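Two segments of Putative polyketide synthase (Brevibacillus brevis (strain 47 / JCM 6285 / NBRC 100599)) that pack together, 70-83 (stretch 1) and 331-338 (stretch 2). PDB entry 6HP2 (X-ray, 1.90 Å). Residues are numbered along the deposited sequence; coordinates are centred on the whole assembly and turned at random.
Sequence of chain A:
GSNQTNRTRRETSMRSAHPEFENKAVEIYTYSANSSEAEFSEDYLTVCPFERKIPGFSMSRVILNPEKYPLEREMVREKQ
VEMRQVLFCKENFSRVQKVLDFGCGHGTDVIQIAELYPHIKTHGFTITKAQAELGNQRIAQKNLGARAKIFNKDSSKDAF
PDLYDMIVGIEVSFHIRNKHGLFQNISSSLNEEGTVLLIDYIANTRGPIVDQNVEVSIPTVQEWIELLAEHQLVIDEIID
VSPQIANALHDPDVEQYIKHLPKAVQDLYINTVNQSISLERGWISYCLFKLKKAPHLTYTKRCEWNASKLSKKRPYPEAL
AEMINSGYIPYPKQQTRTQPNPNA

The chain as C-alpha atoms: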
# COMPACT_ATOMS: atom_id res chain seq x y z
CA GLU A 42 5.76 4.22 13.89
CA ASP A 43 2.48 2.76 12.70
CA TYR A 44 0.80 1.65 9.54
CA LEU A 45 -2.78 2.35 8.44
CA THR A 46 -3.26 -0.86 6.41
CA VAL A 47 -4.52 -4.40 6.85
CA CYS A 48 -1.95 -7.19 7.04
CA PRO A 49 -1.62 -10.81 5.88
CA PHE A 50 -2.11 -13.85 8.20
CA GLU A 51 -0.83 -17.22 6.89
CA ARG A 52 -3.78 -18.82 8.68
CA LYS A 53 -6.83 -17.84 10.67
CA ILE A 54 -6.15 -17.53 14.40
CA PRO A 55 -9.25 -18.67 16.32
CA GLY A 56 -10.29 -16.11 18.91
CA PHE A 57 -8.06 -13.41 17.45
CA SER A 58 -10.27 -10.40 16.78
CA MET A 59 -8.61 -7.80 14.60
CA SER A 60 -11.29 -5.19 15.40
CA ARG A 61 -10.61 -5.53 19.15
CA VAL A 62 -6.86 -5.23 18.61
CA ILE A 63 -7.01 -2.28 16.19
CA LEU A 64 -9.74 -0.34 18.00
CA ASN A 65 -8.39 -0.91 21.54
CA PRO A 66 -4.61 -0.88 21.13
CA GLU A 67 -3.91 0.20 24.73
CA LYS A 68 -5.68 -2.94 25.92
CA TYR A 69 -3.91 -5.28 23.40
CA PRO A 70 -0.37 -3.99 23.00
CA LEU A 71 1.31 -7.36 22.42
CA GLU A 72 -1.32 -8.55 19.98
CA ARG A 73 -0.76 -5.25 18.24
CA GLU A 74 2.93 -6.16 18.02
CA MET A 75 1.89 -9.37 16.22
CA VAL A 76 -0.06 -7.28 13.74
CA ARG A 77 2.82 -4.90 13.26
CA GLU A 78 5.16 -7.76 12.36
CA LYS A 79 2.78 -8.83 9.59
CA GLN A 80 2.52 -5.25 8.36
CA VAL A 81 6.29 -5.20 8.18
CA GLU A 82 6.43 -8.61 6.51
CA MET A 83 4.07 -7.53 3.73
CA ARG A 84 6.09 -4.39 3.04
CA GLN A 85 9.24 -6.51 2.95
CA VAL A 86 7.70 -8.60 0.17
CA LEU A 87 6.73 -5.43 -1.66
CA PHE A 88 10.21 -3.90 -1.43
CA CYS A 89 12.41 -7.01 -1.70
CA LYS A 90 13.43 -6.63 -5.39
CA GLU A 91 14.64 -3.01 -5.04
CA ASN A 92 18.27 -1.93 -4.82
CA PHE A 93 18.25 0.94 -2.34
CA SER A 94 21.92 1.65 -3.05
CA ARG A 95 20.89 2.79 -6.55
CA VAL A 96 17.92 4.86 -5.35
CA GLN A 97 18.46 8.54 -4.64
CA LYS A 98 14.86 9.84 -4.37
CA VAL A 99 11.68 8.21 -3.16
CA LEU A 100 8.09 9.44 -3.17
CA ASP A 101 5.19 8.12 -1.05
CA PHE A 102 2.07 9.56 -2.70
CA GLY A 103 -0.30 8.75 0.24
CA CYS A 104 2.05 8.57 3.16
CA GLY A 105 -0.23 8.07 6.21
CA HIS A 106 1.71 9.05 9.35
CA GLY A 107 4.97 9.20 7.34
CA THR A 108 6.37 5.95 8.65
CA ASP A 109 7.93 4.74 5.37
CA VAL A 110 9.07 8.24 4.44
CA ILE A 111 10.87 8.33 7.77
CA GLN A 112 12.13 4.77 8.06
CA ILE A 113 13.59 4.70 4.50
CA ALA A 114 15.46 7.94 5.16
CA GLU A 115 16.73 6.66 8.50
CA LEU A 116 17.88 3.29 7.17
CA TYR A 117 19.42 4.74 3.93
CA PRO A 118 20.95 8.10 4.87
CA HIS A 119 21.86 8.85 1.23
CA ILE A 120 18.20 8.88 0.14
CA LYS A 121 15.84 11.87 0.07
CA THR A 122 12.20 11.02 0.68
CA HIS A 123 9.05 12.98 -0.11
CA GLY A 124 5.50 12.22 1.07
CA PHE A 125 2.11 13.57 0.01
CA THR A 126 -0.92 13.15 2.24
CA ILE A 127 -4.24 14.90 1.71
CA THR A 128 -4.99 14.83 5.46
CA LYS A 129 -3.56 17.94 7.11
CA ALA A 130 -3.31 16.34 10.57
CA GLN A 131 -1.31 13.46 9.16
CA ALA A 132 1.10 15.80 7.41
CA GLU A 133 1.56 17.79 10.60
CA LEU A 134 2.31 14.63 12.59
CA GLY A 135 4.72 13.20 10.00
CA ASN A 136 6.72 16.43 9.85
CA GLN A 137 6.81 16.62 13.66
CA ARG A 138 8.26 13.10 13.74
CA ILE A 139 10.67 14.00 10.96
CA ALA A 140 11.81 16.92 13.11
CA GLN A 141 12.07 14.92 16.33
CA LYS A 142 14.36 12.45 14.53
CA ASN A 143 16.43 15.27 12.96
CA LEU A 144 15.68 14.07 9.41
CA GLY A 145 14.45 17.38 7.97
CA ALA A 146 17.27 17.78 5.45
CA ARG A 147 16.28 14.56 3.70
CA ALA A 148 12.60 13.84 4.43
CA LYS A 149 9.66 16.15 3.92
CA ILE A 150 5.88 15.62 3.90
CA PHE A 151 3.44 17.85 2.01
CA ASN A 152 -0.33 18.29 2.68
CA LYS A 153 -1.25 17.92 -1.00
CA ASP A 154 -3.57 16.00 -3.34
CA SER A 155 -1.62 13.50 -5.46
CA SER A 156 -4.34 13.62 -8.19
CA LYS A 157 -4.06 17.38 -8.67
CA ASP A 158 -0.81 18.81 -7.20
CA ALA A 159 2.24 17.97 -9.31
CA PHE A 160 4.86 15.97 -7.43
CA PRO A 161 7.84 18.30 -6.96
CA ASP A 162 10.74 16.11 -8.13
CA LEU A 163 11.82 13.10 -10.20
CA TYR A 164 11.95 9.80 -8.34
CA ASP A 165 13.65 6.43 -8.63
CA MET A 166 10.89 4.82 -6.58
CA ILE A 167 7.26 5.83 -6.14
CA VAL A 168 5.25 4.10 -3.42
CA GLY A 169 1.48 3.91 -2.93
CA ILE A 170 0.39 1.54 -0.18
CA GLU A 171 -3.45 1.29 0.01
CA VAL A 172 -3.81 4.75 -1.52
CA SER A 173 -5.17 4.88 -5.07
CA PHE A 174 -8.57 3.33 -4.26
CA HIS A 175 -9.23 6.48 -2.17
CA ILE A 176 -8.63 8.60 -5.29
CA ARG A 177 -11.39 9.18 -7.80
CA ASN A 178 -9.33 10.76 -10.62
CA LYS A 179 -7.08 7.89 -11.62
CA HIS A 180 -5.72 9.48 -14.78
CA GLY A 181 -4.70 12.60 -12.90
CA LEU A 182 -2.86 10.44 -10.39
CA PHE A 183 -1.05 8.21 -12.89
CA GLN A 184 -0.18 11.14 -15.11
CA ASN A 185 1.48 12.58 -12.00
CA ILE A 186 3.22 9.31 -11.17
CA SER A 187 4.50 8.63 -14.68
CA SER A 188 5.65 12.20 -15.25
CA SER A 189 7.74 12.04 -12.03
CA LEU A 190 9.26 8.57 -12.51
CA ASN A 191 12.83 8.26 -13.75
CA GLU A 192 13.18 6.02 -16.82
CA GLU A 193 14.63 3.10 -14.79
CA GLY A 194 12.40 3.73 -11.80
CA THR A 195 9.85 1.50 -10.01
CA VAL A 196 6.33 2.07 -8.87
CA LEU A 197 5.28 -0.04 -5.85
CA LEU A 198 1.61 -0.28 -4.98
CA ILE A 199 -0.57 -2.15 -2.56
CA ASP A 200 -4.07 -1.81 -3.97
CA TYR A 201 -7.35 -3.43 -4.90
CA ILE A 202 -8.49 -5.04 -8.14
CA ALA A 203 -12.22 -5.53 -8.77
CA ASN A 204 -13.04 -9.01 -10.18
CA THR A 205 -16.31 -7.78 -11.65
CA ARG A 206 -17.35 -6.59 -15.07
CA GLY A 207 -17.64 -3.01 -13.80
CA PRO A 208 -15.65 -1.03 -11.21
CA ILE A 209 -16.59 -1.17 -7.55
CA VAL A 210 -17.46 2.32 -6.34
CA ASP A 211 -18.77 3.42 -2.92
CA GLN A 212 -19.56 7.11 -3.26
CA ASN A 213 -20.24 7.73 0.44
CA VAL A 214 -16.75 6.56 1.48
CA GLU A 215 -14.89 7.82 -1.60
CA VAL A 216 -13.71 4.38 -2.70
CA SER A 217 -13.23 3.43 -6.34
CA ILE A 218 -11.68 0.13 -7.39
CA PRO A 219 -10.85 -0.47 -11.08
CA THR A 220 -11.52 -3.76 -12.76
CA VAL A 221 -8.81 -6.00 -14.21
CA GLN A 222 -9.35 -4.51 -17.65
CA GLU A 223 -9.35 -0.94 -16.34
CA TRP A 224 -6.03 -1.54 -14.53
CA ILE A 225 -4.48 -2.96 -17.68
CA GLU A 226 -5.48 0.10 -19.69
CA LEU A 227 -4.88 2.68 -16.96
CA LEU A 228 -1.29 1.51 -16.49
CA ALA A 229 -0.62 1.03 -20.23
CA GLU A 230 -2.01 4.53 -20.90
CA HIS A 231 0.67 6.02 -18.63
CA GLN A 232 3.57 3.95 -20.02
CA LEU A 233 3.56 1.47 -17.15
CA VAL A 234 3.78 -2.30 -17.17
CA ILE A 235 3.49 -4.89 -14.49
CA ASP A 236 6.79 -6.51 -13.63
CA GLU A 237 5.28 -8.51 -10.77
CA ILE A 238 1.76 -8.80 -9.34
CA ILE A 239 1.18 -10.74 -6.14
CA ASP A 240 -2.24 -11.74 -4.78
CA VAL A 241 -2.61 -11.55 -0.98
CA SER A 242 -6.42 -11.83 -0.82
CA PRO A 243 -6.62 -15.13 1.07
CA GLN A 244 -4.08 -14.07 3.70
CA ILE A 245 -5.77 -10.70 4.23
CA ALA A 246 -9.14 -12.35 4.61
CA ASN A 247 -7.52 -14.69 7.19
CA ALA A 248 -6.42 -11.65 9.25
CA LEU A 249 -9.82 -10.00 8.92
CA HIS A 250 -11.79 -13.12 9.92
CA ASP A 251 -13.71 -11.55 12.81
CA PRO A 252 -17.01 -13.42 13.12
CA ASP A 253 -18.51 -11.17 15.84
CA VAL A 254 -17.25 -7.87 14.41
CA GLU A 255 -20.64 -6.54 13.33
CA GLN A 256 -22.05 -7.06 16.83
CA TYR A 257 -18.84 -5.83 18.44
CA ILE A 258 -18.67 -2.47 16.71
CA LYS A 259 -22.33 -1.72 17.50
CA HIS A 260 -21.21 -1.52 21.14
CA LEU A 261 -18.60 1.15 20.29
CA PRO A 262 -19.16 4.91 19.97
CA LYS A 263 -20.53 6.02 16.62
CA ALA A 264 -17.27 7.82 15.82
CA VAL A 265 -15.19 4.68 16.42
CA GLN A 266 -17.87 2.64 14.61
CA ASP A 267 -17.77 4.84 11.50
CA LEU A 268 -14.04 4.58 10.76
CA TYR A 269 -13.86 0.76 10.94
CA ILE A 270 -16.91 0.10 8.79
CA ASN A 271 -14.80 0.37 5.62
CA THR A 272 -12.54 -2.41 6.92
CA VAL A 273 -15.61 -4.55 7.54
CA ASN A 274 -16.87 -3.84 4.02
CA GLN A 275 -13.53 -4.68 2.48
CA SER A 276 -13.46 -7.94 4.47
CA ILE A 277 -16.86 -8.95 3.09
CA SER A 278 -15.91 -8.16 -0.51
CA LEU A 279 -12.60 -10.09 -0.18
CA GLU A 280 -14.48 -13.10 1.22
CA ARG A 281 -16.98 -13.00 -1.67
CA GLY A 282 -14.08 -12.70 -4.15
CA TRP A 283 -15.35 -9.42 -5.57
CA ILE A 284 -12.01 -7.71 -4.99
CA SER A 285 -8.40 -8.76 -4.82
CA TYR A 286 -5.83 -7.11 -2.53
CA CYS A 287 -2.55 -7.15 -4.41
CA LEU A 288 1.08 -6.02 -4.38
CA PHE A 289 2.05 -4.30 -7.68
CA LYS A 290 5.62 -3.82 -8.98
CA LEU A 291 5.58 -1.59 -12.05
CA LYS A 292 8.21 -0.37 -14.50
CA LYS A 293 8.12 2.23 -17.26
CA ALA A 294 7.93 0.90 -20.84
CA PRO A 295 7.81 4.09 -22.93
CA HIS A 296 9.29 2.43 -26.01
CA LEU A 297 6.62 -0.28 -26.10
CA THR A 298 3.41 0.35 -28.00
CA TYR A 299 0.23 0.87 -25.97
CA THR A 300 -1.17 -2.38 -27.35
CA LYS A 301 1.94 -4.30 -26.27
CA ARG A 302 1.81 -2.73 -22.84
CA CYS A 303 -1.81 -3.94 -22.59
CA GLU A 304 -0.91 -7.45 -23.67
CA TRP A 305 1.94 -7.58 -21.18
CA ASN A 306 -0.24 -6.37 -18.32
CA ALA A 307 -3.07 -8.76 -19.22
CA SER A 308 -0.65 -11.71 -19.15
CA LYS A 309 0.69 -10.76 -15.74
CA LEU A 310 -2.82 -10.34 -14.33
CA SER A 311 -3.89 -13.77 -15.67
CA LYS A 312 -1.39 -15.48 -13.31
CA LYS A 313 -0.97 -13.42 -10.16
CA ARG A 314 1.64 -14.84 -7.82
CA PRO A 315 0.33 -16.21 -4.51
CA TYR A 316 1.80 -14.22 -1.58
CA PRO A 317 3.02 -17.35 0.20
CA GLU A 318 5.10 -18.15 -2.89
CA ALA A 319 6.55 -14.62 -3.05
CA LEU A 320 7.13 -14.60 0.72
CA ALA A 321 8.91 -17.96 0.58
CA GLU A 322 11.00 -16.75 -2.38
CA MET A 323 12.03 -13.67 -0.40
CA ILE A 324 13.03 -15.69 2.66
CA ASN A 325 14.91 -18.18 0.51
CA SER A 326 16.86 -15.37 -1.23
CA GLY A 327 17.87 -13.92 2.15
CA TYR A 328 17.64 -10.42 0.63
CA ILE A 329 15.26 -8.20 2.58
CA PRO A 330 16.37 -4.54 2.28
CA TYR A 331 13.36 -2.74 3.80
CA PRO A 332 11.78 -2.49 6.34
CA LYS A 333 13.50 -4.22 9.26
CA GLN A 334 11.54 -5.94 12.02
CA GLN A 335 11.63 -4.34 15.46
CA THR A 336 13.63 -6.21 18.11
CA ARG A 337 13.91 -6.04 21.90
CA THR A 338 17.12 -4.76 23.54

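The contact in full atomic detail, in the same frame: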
# COMPACT_ATOMS: atom_id res chain seq x y z
N PRO A 70 -1.61 -4.47 23.59
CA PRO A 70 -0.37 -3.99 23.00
C PRO A 70 0.44 -5.11 22.35
O PRO A 70 1.14 -4.86 21.38
CB PRO A 70 0.37 -3.37 24.18
CG PRO A 70 -0.21 -4.03 25.36
CD PRO A 70 -1.67 -4.23 25.04
N LEU A 71 0.45 -6.30 22.92
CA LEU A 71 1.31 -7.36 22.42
C LEU A 71 0.70 -8.02 21.19
O LEU A 71 1.41 -8.43 20.25
CB LEU A 71 1.56 -8.41 23.51
CG LEU A 71 2.38 -7.93 24.72
CD1 LEU A 71 2.47 -9.03 25.75
CD2 LEU A 71 3.76 -7.54 24.20
N GLU A 72 -0.63 -8.13 21.19
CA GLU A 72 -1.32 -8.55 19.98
C GLU A 72 -1.09 -7.54 18.88
O GLU A 72 -0.95 -7.91 17.70
CB GLU A 72 -2.80 -8.76 20.25
CG GLU A 72 -3.16 -9.86 21.22
CD GLU A 72 -3.09 -9.45 22.71
OE1 GLU A 72 -2.75 -8.28 23.03
OE2 GLU A 72 -3.35 -10.32 23.55
N ARG A 73 -1.01 -6.26 19.25
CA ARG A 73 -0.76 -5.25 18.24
C ARG A 73 0.65 -5.36 17.70
O ARG A 73 0.90 -5.03 16.54
CB ARG A 73 -1.02 -3.85 18.82
CG ARG A 73 -1.00 -2.72 17.76
CD ARG A 73 -2.14 -2.82 16.76
NE ARG A 73 -2.07 -1.88 15.63
CZ ARG A 73 -1.20 -1.96 14.62
NH1 ARG A 73 -0.28 -2.91 14.61
NH2 ARG A 73 -1.23 -1.08 13.62
N GLU A 74 1.59 -5.86 18.52
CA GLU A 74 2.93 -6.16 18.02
C GLU A 74 2.90 -7.29 17.00
O GLU A 74 3.67 -7.28 16.03
CB GLU A 74 3.86 -6.49 19.20
CG GLU A 74 5.29 -6.74 18.90
CD GLU A 74 6.05 -7.25 20.13
OE1 GLU A 74 6.62 -8.37 20.08
OE2 GLU A 74 6.07 -6.54 21.17
N MET A 75 2.02 -8.28 17.20
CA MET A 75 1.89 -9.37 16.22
C MET A 75 1.43 -8.82 14.88
O MET A 75 1.90 -9.24 13.81
CB MET A 75 0.90 -10.44 16.68
CG MET A 75 1.39 -11.41 17.70
SD MET A 75 -0.02 -12.34 18.42
CE MET A 75 -0.58 -13.22 17.03
N VAL A 76 0.48 -7.90 14.94
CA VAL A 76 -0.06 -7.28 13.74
C VAL A 76 1.01 -6.49 13.05
O VAL A 76 1.20 -6.59 11.83
CB VAL A 76 -1.28 -6.39 14.10
CG1 VAL A 76 -1.74 -5.62 12.89
CG2 VAL A 76 -2.41 -7.31 14.63
N ARG A 77 1.78 -5.73 13.83
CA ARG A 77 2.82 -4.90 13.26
C ARG A 77 3.85 -5.73 12.50
O ARG A 77 4.33 -5.33 11.44
CB ARG A 77 3.50 -4.12 14.35
CG ARG A 77 4.43 -3.01 13.80
CD ARG A 77 5.11 -2.27 14.96
NE ARG A 77 5.62 -0.96 14.56
CZ ARG A 77 6.74 -0.77 13.87
NH1 ARG A 77 7.48 -1.80 13.48
NH2 ARG A 77 7.13 0.46 13.55
N GLU A 78 4.23 -6.88 13.05
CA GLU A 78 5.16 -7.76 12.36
C GLU A 78 4.64 -8.18 10.99
O GLU A 78 5.43 -8.37 10.07
CB GLU A 78 5.47 -9.00 13.22
CG GLU A 78 6.24 -8.70 14.49
CD GLU A 78 6.47 -9.95 15.34
OE1 GLU A 78 5.80 -10.97 15.10
OE2 GLU A 78 7.31 -9.89 16.26
N LYS A 79 3.34 -8.45 10.87
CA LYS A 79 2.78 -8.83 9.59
C LYS A 79 2.70 -7.65 8.65
O LYS A 79 2.85 -7.81 7.44
CB LYS A 79 1.40 -9.48 9.79
CG LYS A 79 1.50 -10.74 10.72
CD LYS A 79 2.40 -11.78 10.01
CE LYS A 79 2.30 -13.15 10.68
NZ LYS A 79 3.23 -13.31 11.82
N GLN A 80 2.45 -6.47 9.18
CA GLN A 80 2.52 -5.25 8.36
C GLN A 80 3.92 -5.04 7.82
O GLN A 80 4.10 -4.65 6.66
CB GLN A 80 2.09 -4.04 9.20
CG GLN A 80 0.59 -4.11 9.50
CD GLN A 80 0.13 -3.01 10.36
OE1 GLN A 80 0.74 -2.76 11.39
NE2 GLN A 80 -0.93 -2.33 9.94
N VAL A 81 4.93 -5.28 8.66
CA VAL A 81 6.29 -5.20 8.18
C VAL A 81 6.56 -6.29 7.14
O VAL A 81 7.23 -6.06 6.14
CB VAL A 81 7.25 -5.30 9.37
CG1 VAL A 81 8.67 -5.51 8.86
CG2 VAL A 81 7.14 -4.01 10.29
N GLU A 82 6.13 -7.51 7.42
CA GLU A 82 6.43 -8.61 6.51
C GLU A 82 5.91 -8.31 5.11
O GLU A 82 6.59 -8.51 4.11
CB GLU A 82 5.80 -9.89 7.04
CG GLU A 82 5.94 -11.11 6.06
CD GLU A 82 4.97 -12.22 6.44
OE1 GLU A 82 5.38 -13.02 7.30
OE2 GLU A 82 3.81 -12.27 5.91
N MET A 83 4.66 -7.84 5.03
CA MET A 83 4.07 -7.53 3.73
C MET A 83 4.86 -6.47 2.98
O MET A 83 5.08 -6.58 1.77
CB MET A 83 2.64 -7.06 3.90
CG MET A 83 1.96 -6.74 2.58
SD MET A 83 0.15 -6.46 2.77
CE MET A 83 0.05 -5.02 3.80
N TYR A 331 14.22 -3.75 3.19
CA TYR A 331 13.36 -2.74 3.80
C TYR A 331 11.95 -3.27 3.96
O TYR A 331 11.47 -3.90 3.04
CB TYR A 331 13.31 -1.46 2.92
CG TYR A 331 12.38 -0.47 3.59
CD1 TYR A 331 12.81 0.33 4.63
CD2 TYR A 331 11.08 -0.39 3.18
CE1 TYR A 331 11.91 1.19 5.26
CE2 TYR A 331 10.17 0.43 3.82
CZ TYR A 331 10.58 1.21 4.86
OH TYR A 331 9.67 2.00 5.48
N PRO A 332 11.27 -3.04 5.07
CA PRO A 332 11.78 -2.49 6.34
C PRO A 332 12.50 -3.57 7.11
O PRO A 332 12.57 -4.68 6.62
CB PRO A 332 10.51 -2.04 7.10
CG PRO A 332 9.34 -2.28 6.18
CD PRO A 332 9.80 -3.25 5.11
N LYS A 333 13.00 -3.25 8.30
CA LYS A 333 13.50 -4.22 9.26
C LYS A 333 12.46 -4.45 10.35
O LYS A 333 11.68 -3.55 10.68
CB LYS A 333 14.82 -3.72 9.89
CG LYS A 333 15.86 -3.25 8.89
CD LYS A 333 16.34 -4.36 7.95
CE LYS A 333 17.33 -3.84 6.91
NZ LYS A 333 18.13 -4.90 6.20
N GLN A 334 12.44 -5.65 10.91
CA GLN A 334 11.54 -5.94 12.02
C GLN A 334 12.11 -5.35 13.30
O GLN A 334 13.33 -5.31 13.48
CB GLN A 334 11.34 -7.45 12.18
CG GLN A 334 10.57 -8.09 11.05
CD GLN A 334 9.06 -7.93 11.21
OE1 GLN A 334 8.56 -7.21 12.10
NE2 GLN A 334 8.33 -8.58 10.35
N GLN A 335 11.23 -4.87 14.16
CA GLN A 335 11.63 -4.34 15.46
C GLN A 335 12.08 -5.49 16.37
O GLN A 335 11.55 -6.60 16.30
CB GLN A 335 10.48 -3.57 16.10
CG GLN A 335 10.85 -2.80 17.35
CD GLN A 335 9.74 -1.90 17.84
OE1 GLN A 335 8.67 -1.82 17.23
NE2 GLN A 335 9.98 -1.21 18.96
N THR A 336 13.07 -5.21 17.22
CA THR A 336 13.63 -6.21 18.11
C THR A 336 13.82 -5.61 19.49
O THR A 336 14.01 -4.40 19.64
CB THR A 336 14.97 -6.74 17.59
OG1 THR A 336 14.90 -6.93 16.17
CG2 THR A 336 15.32 -8.07 18.25
N ARG A 337 13.77 -6.47 20.51
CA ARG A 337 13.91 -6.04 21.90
C ARG A 337 15.38 -5.99 22.30
O ARG A 337 16.14 -6.89 21.95
CB ARG A 337 13.16 -6.99 22.84
CG ARG A 337 11.67 -6.98 22.64
CD ARG A 337 10.96 -7.80 23.72
NE ARG A 337 9.52 -7.66 23.61
CZ ARG A 337 8.64 -8.43 24.24
NH1 ARG A 337 9.03 -9.42 25.02
NH2 ARG A 337 7.35 -8.25 24.04
N THR A 338 15.75 -4.94 23.03
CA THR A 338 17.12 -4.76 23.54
C THR A 338 18.16 -4.95 22.44
O THR A 338 17.89 -4.73 21.25
CB THR A 338 17.42 -5.74 24.69
OG1 THR A 338 16.41 -5.63 25.70
CG2 THR A 338 18.78 -5.44 25.33
O HOH W 1 7.92 -4.74 13.99

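This is a modest, mostly polar contact in which an irregular, extended segment near the end of the deposited chain runs along one side of a helix, held by a side-chain-to-backbone hydrogen bond, a peripheral salt bridge and a water, with a small apolar patch at one end. Residues 70-83 are helical throughout, whereas 331-338 form neither helix nor strand; any two residues that touch are at least 251 positions apart in the sequence. The two stretches bury 404 Å² between them, and on the helix Leu71, Glu74, Arg77 or Glu78, and Val81 with marginal Glu82 recur about every three or four residues, as expected when one side of a helix faces a partner. The loop runs antiparallel to the helix in sequence, so that Pro332 lies near Val81 and Arg337 near Leu71 and Glu74.

The backbones come closest at Val81 and Pro332, whose CA atoms are 6.4 Å apart. Both residues point their CA-to-CB bonds toward the other stretch, and Val81 CG1 lies 4.3 Å from Pro332 CG. A branched aliphatic side chain and a compact ring suit this buried place, since neither brings a polar side-chain group that would need a partner. The peptide bond before Pro332 is cis, a form that proline tolerates far better than other residues. Val81 also supports the neighbouring glutamine, its CG1 atom lying 3.4 Å from Gln334 CD.

Gln334 is the central polar residue of the contact and gives up 83 Å² to the helix, the largest share of any residue here. Its CA-to-CB bond points sideways, but with chi1 and chi2 both m the amide end comes nearer to the helix. There Gln334 NE2 donates to Glu78 O at 2.9 Å, with a nearly straight N-H...O angle of 169°. That carbonyl already accepts the helical hydrogen bond from Glu82 N, at 2.9 Å from Glu78 O; a carbonyl oxygen has two lone pairs and can serve both donors. Glutamine is apt because its amide carries a donor and an acceptor on one planar group: while NE2 binds the helix backbone, Gln334 OE1 accepts from a water 3.2 Å away.

The same water accepts from Arg77 NH1 at 3.0 Å and, weakly, from Gln335 N at 3.3 Å, so it bridges helix and loop. Arg77 can reach it because its side chain is extended, with chi1 to chi3 all t. Gln335 OE1 sits over one face of the guanidinium, 3.9 Å from Arg77 NH1, where no N-H points; the two groups lie near each other without a hydrogen bond, and Gln335 is poorly ordered.

At the other end, the long side chain of Arg337 spans the gap to the helix. Its NH2 forms a salt bridge with Glu74 OE2 at 3.6 Å, near the guanidinium plane, where the charges attract over a rather long separation. Leu71 CD2 approaches the same edge, 3.7 Å from Arg337 NH2, adding van der Waals contact.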